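Local atomic coordinates of putative ubiquinone biosynthesis protein (Nostoc punctiforme, PDB entry 3MSQ), a protein that belongs to the Coq4 family and probably takes part in the biosynthesis of ubiquinone or a related quinone, its precise role being unsettled. Residues S67-P72 / V109-D114. Residues are numbered along the deposited sequence; the frame is centred on the assembly and turned at random.
Sequences SERWLP and VPVVDD
Arg-69 carries most of this surface contact. It is the first residue to leave the helical conformation after helix 60-68, and its phi is positive (56°). Its CA lies 8.4 Å from the CA of Val-111, so the side chain has to bridge the gap between the backbones. CG stands anti to the carbonyl carbon, beside the backbone N. The chain then bends at chi2 (-85°) and lays the guanidinium against residues 111-114.

The charged pairing is loose. Arg-69 NH2 forms a long salt bridge with Asp-114 OD1, at 3.8 Å. The carboxylate oxygen sits at the edge of the guanidinium, near its plane, but the two planar groups are turned 85° apart. Such geometry suggests electrostatic attraction more than a directed bond. The other oxygen, Asp-114 OD2, makes a salt bridge to Lys-57, so this carboxylate serves two cations.

Backbone lies over one face of the guanidinium. Asp-113 O stands above its centre, 3.8 Å from Arg-69 CZ. The Asp-113 side chain is used elsewhere: at the N-cap position of helix 114-133, it caps a backbone N beyond Asp-114, and OD1 also bonds to Ser-116 OG.

Val-111 supplies the van der Waals packing. Its CG1, anti to the backbone N, meets Arg-69 NH1 obliquely at 3.4 Å and also approaches CD. The apolar pair is Val-111 CG2, anti to the carbonyl carbon, with Leu-71 CD1, a light contact at 4.4 Å.

The contact brings the exit of helix 60-68 beside the loop that leads into helix 114-133. That second helix backs the first segment: Arg-69 touches Tyr-117, Trp-70 packs on Leu-121, and Leu-71 and Pro-72 rest on Ser-124.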
loop_
_atom_site.group_PDB
_atom_site.type_symbol
_atom_site.label_atom_id
_atom_site.label_comp_id
_atom_site.label_asym_id
_atom_site.label_seq_id
_atom_site.Cartn_x
_atom_site.Cartn_y
_atom_site.Cartn_z
ATOM N N SER A 67 26.246 26.912 5.341
ATOM C CA SER A 67 26.962 27.685 6.383
ATOM C C SER A 67 26.193 28.928 6.792
ATOM O O SER A 67 26.110 29.206 7.989
ATOM C CB SER A 67 28.350 28.104 5.904
ATOM O OG SER A 67 29.069 26.971 5.460
ATOM N N GLU A 68 25.638 29.669 5.800
ATOM C CA GLU A 68 24.862 30.891 6.019
ATOM C C GLU A 68 23.386 30.610 6.368
ATOM O O GLU A 68 22.708 31.507 6.891
ATOM C CB GLU A 68 24.850 31.746 4.750
ATOM C CG GLU A 68 26.182 32.192 4.187
ATOM C CD GLU A 68 25.988 32.970 2.897
ATOM O OE1 GLU A 68 24.948 33.661 2.759
ATOM O OE2 GLU A 68 26.866 32.864 2.010
ATOM N N ARG A 69 22.873 29.402 6.014
ATOM C CA ARG A 69 21.461 29.000 6.119
ATOM C C ARG A 69 20.660 30.032 5.345
ATOM O O ARG A 69 19.670 30.586 5.828
ATOM C CB ARG A 69 20.979 28.809 7.560
ATOM C CG ARG A 69 21.701 27.693 8.300
ATOM C CD ARG A 69 21.070 26.354 8.033
ATOM N NE ARG A 69 21.558 25.278 8.899
ATOM C CZ ARG A 69 21.052 24.992 10.095
ATOM N NH1 ARG A 69 20.088 25.742 10.614
ATOM N NH2 ARG A 69 21.528 23.971 10.796
ATOM N N TRP A 70 21.180 30.335 4.141
ATOM C CA TRP A 70 20.686 31.309 3.184
ATOM C C TRP A 70 19.301 30.964 2.707
ATOM O O TRP A 70 19.055 29.831 2.272
ATOM C CB TRP A 70 21.645 31.414 1.971
ATOM C CG TRP A 70 21.213 32.441 0.963
ATOM C CD1 TRP A 70 21.545 33.762 0.952
ATOM C CD2 TRP A 70 20.280 32.254 -0.117
ATOM N NE1 TRP A 70 20.888 34.411 -0.076
ATOM C CE2 TRP A 70 20.099 33.509 -0.739
ATOM C CE3 TRP A 70 19.574 31.144 -0.621
ATOM C CZ2 TRP A 70 19.253 33.685 -1.830
ATOM C CZ3 TRP A 70 18.731 31.322 -1.700
ATOM C CH2 TRP A 70 18.578 32.581 -2.294
ATOM N N LEU A 71 18.411 31.962 2.710
ATOM C CA LEU A 71 17.052 31.830 2.176
ATOM C C LEU A 71 16.752 33.120 1.427
ATOM O O LEU A 71 17.295 34.149 1.803
ATOM C CB LEU A 71 16.028 31.550 3.283
ATOM C CG LEU A 71 16.068 30.152 3.911
ATOM C CD1 LEU A 71 15.228 30.104 5.149
ATOM C CD2 LEU A 71 15.657 29.072 2.917
ATOM N N PRO A 72 15.977 33.102 0.327
ATOM C CA PRO A 72 15.775 34.334 -0.445
ATOM C C PRO A 72 14.982 35.428 0.274
ATOM O O PRO A 72 14.055 35.146 1.032
ATOM C CB PRO A 72 15.085 33.842 -1.717
ATOM C CG PRO A 72 14.408 32.607 -1.313
ATOM C CD PRO A 72 15.274 31.964 -0.295
ATOM N N VAL A 109 8.307 25.704 7.701
ATOM C CA VAL A 109 8.835 24.859 8.783
ATOM C C VAL A 109 9.988 25.629 9.490
ATOM O O VAL A 109 10.747 26.342 8.816
ATOM C CB VAL A 109 9.309 23.511 8.142
ATOM C CG1 VAL A 109 10.402 22.795 8.940
ATOM C CG2 VAL A 109 8.140 22.589 7.874
ATOM N N PRO A 110 10.157 25.506 10.827
ATOM C CA PRO A 110 11.289 26.193 11.470
ATOM C C PRO A 110 12.617 25.509 11.146
ATOM O O PRO A 110 12.717 24.290 11.288
ATOM C CB PRO A 110 10.946 26.134 12.958
ATOM C CG PRO A 110 10.048 24.968 13.116
ATOM C CD PRO A 110 9.367 24.721 11.803
ATOM N N VAL A 111 13.616 26.282 10.636
ATOM C CA VAL A 111 14.947 25.751 10.278
ATOM C C VAL A 111 15.708 25.429 11.578
ATOM O O VAL A 111 16.122 26.326 12.334
ATOM C CB VAL A 111 15.731 26.636 9.277
ATOM C CG1 VAL A 111 17.146 26.115 9.049
ATOM C CG2 VAL A 111 14.992 26.737 7.963
ATOM N N VAL A 112 15.823 24.126 11.838
ATOM C CA VAL A 112 16.364 23.553 13.059
ATOM C C VAL A 112 17.664 22.761 12.830
ATOM O O VAL A 112 18.472 22.640 13.750
ATOM C CB VAL A 112 15.199 22.751 13.726
ATOM C CG1 VAL A 112 15.661 21.492 14.458
ATOM C CG2 VAL A 112 14.362 23.651 14.629
ATOM N N ASP A 113 17.867 22.247 11.600
ATOM C CA ASP A 113 19.039 21.450 11.205
ATOM C C ASP A 113 19.276 21.510 9.698
ATOM O O ASP A 113 18.586 22.275 9.017
ATOM C CB ASP A 113 18.907 19.998 11.714
ATOM C CG ASP A 113 17.811 19.129 11.101
ATOM O OD1 ASP A 113 16.896 19.685 10.448
ATOM O OD2 ASP A 113 17.865 17.895 11.282
ATOM N N ASP A 114 20.233 20.714 9.165
ATOM C CA ASP A 114 20.511 20.751 7.725
ATOM C C ASP A 114 19.373 20.205 6.860
ATOM O O ASP A 114 19.161 20.742 5.765
ATOM C CB ASP A 114 21.841 20.089 7.368
ATOM C CG ASP A 114 23.120 20.678 7.967
ATOM O OD1 ASP A 114 23.206 21.947 8.105
ATOM O OD2 ASP A 114 24.085 19.899 8.174
#